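Local coordinates for protein 4-hydroxybenzoyl-CoA thioesterase (Staphylococcus aureus, PDB 6FDG) that probably hydrolyses the thioester of DHNA-CoA in the vitamin K2 pathway, as a hotdog-fold thioesterase of the 4-hydroxybenzoyl-CoA family, at residues A[3-14]-A[29-40]. Numbering follows the deposited sequence. Where two conformers were deposited one is given.
Sequences YSITEIEARYAE and WFEVARLDYISK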
# COMPACT_ATOMS: atom_id res chain seq x y z
N TYR A 3 -11.46 0.01 -26.89
CA TYR A 3 -10.55 0.25 -25.78
C TYR A 3 -10.72 1.55 -25.15
O TYR A 3 -11.31 2.50 -25.75
CB TYR A 3 -9.12 0.09 -26.22
CG TYR A 3 -8.57 1.17 -27.22
CD1 TYR A 3 -8.00 2.31 -26.81
CD2 TYR A 3 -8.76 1.01 -28.61
CE1 TYR A 3 -7.54 3.36 -27.72
CE2 TYR A 3 -8.34 2.00 -29.53
CZ TYR A 3 -7.80 3.14 -29.02
OH TYR A 3 -7.29 4.17 -29.87
N SER A 4 -10.31 1.77 -23.89
CA SER A 4 -10.24 3.01 -23.21
C SER A 4 -8.74 3.41 -23.02
O SER A 4 -7.85 2.55 -23.06
CB SER A 4 -10.97 3.00 -21.86
OG SER A 4 -10.40 1.99 -21.06
N ILE A 5 -8.52 4.72 -22.81
CA ILE A 5 -7.23 5.25 -22.36
C ILE A 5 -7.41 5.98 -21.12
O ILE A 5 -8.28 6.88 -20.99
CB ILE A 5 -6.59 6.24 -23.44
CG1 ILE A 5 -6.38 5.50 -24.72
CG2 ILE A 5 -5.30 6.88 -22.84
CD1 ILE A 5 -5.30 4.53 -24.77
N THR A 6 -6.65 5.59 -20.07
CA THR A 6 -6.68 6.23 -18.80
C THR A 6 -5.36 6.85 -18.48
O THR A 6 -4.31 6.16 -18.50
CB THR A 6 -7.00 5.17 -17.71
OG1 THR A 6 -8.15 4.41 -18.05
CG2 THR A 6 -7.17 5.79 -16.33
N GLU A 7 -5.33 8.10 -18.04
CA GLU A 7 -4.07 8.75 -17.64
C GLU A 7 -3.93 8.60 -16.12
O GLU A 7 -4.87 8.86 -15.36
CB GLU A 7 -4.12 10.24 -18.00
CG GLU A 7 -4.19 10.46 -19.52
CD GLU A 7 -3.99 11.95 -19.86
OE1 GLU A 7 -2.87 12.45 -19.63
OE2 GLU A 7 -4.96 12.62 -20.29
N ILE A 8 -2.73 8.22 -15.70
CA ILE A 8 -2.38 8.08 -14.31
C ILE A 8 -1.07 8.84 -14.06
O ILE A 8 -0.11 8.68 -14.81
CB ILE A 8 -2.23 6.58 -13.94
CG1 ILE A 8 -3.54 5.83 -14.22
CG2 ILE A 8 -1.71 6.44 -12.50
CD1 ILE A 8 -3.47 4.35 -13.85
N GLU A 9 -1.03 9.61 -13.01
CA GLU A 9 0.23 10.29 -12.63
C GLU A 9 0.82 9.53 -11.46
O GLU A 9 0.17 9.39 -10.42
CB GLU A 9 -0.07 11.73 -12.23
CG GLU A 9 1.18 12.47 -11.80
CD GLU A 9 1.21 13.91 -12.26
OE1 GLU A 9 0.20 14.62 -12.13
OE2 GLU A 9 2.26 14.33 -12.82
N ALA A 10 2.04 9.03 -11.61
CA ALA A 10 2.70 8.30 -10.58
C ALA A 10 2.82 9.10 -9.32
O ALA A 10 3.01 10.36 -9.35
CB ALA A 10 4.05 7.84 -11.05
N ARG A 11 2.79 8.47 -8.16
CA ARG A 11 2.94 9.12 -6.86
C ARG A 11 4.27 8.73 -6.26
O ARG A 11 4.75 7.63 -6.43
CB ARG A 11 1.81 8.63 -5.91
CG ARG A 11 0.43 9.11 -6.37
CD ARG A 11 -0.64 8.35 -5.65
NE ARG A 11 -1.96 8.87 -5.96
CZ ARG A 11 -3.13 8.46 -5.41
NH1 ARG A 11 -3.10 7.56 -4.51
NH2 ARG A 11 -4.21 9.12 -5.75
N TYR A 12 4.83 9.65 -5.46
CA TYR A 12 6.07 9.34 -4.75
C TYR A 12 5.94 8.13 -3.87
O TYR A 12 6.80 7.27 -3.78
CB TYR A 12 6.42 10.60 -3.92
CG TYR A 12 7.80 10.53 -3.29
CD1 TYR A 12 8.09 9.89 -2.09
CD2 TYR A 12 8.88 11.00 -4.04
CE1 TYR A 12 9.42 9.76 -1.64
CE2 TYR A 12 10.15 10.97 -3.54
CZ TYR A 12 10.35 10.31 -2.39
OH TYR A 12 11.70 10.22 -1.78
N ALA A 13 4.78 7.97 -3.26
CA ALA A 13 4.51 6.81 -2.37
C ALA A 13 4.55 5.51 -3.13
O ALA A 13 4.74 4.47 -2.50
CB ALA A 13 3.12 6.87 -1.80
N GLU A 14 4.40 5.50 -4.44
CA GLU A 14 4.43 4.27 -5.24
C GLU A 14 5.84 3.83 -5.64
O GLU A 14 5.94 2.77 -6.31
CB GLU A 14 3.55 4.49 -6.45
CG GLU A 14 2.05 4.49 -6.13
CD GLU A 14 1.21 5.01 -7.27
OE1 GLU A 14 1.57 5.85 -8.10
OE2 GLU A 14 -0.02 4.53 -7.34
N TRP A 29 -2.98 0.18 -10.67
CA TRP A 29 -3.16 0.96 -11.89
C TRP A 29 -4.04 0.23 -12.89
O TRP A 29 -4.90 0.89 -13.51
CB TRP A 29 -1.81 1.24 -12.57
CG TRP A 29 -0.95 2.22 -11.79
CD1 TRP A 29 -1.19 2.77 -10.61
CD2 TRP A 29 0.32 2.75 -12.23
NE1 TRP A 29 -0.16 3.66 -10.21
CE2 TRP A 29 0.75 3.63 -11.25
CE3 TRP A 29 1.10 2.54 -13.35
CZ2 TRP A 29 1.91 4.41 -11.35
CZ3 TRP A 29 2.29 3.28 -13.47
CH2 TRP A 29 2.65 4.20 -12.46
N PHE A 30 -3.95 -1.10 -12.98
CA PHE A 30 -4.89 -1.87 -13.84
C PHE A 30 -6.28 -1.68 -13.30
O PHE A 30 -7.22 -1.58 -14.13
CB PHE A 30 -4.54 -3.32 -13.89
CG PHE A 30 -3.27 -3.68 -14.64
CD1 PHE A 30 -2.53 -2.82 -15.42
CD2 PHE A 30 -2.87 -5.02 -14.61
CE1 PHE A 30 -1.38 -3.25 -16.12
CE2 PHE A 30 -1.77 -5.47 -15.33
CZ PHE A 30 -1.03 -4.54 -16.07
N GLU A 31 -6.50 -1.67 -11.98
CA GLU A 31 -7.84 -1.43 -11.43
C GLU A 31 -8.38 -0.09 -11.82
O GLU A 31 -9.56 0.02 -12.24
CB GLU A 31 -7.77 -1.60 -9.93
CG GLU A 31 -9.03 -1.16 -9.21
CD GLU A 31 -8.75 -1.05 -7.70
OE1 GLU A 31 -8.57 0.14 -7.18
OE2 GLU A 31 -8.85 -2.10 -7.01
N VAL A 32 -7.58 0.96 -11.66
CA VAL A 32 -8.01 2.30 -12.03
C VAL A 32 -8.42 2.31 -13.51
O VAL A 32 -9.47 2.84 -13.88
CB VAL A 32 -6.90 3.32 -11.74
CG1 VAL A 32 -7.19 4.72 -12.37
CG2 VAL A 32 -6.72 3.47 -10.27
N ALA A 33 -7.65 1.72 -14.35
CA ALA A 33 -7.94 1.65 -15.79
C ALA A 33 -9.15 0.87 -16.11
O ALA A 33 -9.99 1.32 -16.93
CB ALA A 33 -6.69 1.18 -16.52
N ARG A 34 -9.31 -0.29 -15.48
CA ARG A 34 -10.45 -1.12 -15.74
C ARG A 34 -11.78 -0.44 -15.29
O ARG A 34 -12.78 -0.47 -16.00
CB ARG A 34 -10.27 -2.44 -14.89
CG ARG A 34 -11.38 -3.41 -14.99
CD ARG A 34 -11.05 -4.73 -14.32
NE ARG A 34 -10.84 -4.65 -12.90
CZ ARG A 34 -9.68 -4.78 -12.28
NH1 ARG A 34 -9.68 -4.78 -10.90
NH2 ARG A 34 -8.50 -4.75 -12.88
N LEU A 35 -11.74 0.24 -14.16
CA LEU A 35 -12.93 0.95 -13.66
C LEU A 35 -13.20 2.13 -14.61
O LEU A 35 -14.43 2.49 -14.74
CB LEU A 35 -12.73 1.34 -12.21
CG LEU A 35 -12.81 0.18 -11.21
CD1 LEU A 35 -12.35 0.64 -9.81
CD2 LEU A 35 -14.22 -0.40 -11.08
N ASP A 36 -12.18 2.75 -15.20
CA ASP A 36 -12.40 3.84 -16.16
C ASP A 36 -13.02 3.24 -17.40
O ASP A 36 -13.93 3.86 -18.02
CB ASP A 36 -11.03 4.49 -16.49
CG ASP A 36 -11.13 5.74 -17.35
OD1 ASP A 36 -12.02 6.58 -17.08
OD2 ASP A 36 -10.30 5.81 -18.28
N TYR A 37 -12.61 2.08 -17.91
CA TYR A 37 -13.21 1.38 -19.06
C TYR A 37 -14.70 1.22 -18.76
O TYR A 37 -15.57 1.52 -19.60
CB TYR A 37 -12.51 0.06 -19.35
CG TYR A 37 -13.11 -0.75 -20.41
CD1 TYR A 37 -14.20 -1.60 -20.17
CD2 TYR A 37 -12.61 -0.73 -21.73
CE1 TYR A 37 -14.77 -2.37 -21.14
CE2 TYR A 37 -13.15 -1.51 -22.74
CZ TYR A 37 -14.24 -2.32 -22.47
OH TYR A 37 -14.79 -3.11 -23.51
N ILE A 38 -15.04 0.64 -17.62
CA ILE A 38 -16.43 0.36 -17.32
C ILE A 38 -17.20 1.68 -17.30
O ILE A 38 -18.40 1.66 -17.80
CB ILE A 38 -16.43 -0.39 -15.93
CG1 ILE A 38 -15.82 -1.77 -16.06
CG2 ILE A 38 -17.88 -0.38 -15.33
CD1 ILE A 38 -15.62 -2.46 -14.71
N SER A 39 -16.71 2.68 -16.67
CA SER A 39 -17.44 3.95 -16.69
C SER A 39 -17.69 4.47 -18.09
O SER A 39 -18.77 4.91 -18.54
CB SER A 39 -16.70 4.94 -15.83
OG SER A 39 -17.30 6.18 -15.62
N LYS A 40 -16.66 4.45 -18.91
CA LYS A 40 -16.78 4.94 -20.30
C LYS A 40 -17.71 4.13 -21.08
O LYS A 40 -18.39 4.66 -22.04
CB LYS A 40 -15.37 5.05 -20.90
CG LYS A 40 -14.59 6.19 -20.35
CD LYS A 40 -13.09 6.22 -20.64
CE LYS A 40 -12.46 7.48 -20.33
NZ LYS A 40 -11.00 7.42 -20.51
O HOH W 1 -10.69 6.67 -23.28
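Thr6 and Asp36 approach from opposite directions between strand 3-9 and helix 29-40. Thr6 OG1 donates a hydrogen bond of 2.6 Å to Asp36 OD2, on the anti side of the carboxylate. Lys40 NZ, one helical turn on, meets Asp36 OD2 from the syn side in a salt bridge of 2.8 Å. Water 1 joins Lys40 NZ to Ile5 N, accepting from both.

Farther along, Ile8 lies against Trp29. Ile8 CG2, anti to the backbone N, sits over the five-membered ring, 4.0 Å from its centroid, a CH-pi contact. The other branch ends in Ile8 CD1, which fits between Trp29 CB and Val32 CG1. At the ring edge, Trp29 NE1 donates to Glu14 OE2 (3.0 Å, 158°). The acceptor lies near the indole plane, but the N-H comes from above the carboxylate plane. Arg11 N holds Glu14 OE1 at 2.9 Å, and Arg11 of the second subunit forms a salt bridge to Glu14 OE2.

Near the strand start, Ser4 OG reaches the edge of the Tyr37 ring and lies 3.3 Å from Tyr37 CB.

Strand 73-83 pairs antiparallel with strand 3-9. Ala33 and Tyr37 also pack on strand 73-83, and the long helix lies across the sheet, as in the hotdog fold. Asp36 ties this helix to the strand, and Glu14 ties it to the turn beyond. Lys40 probably favours the ionised form of Asp36.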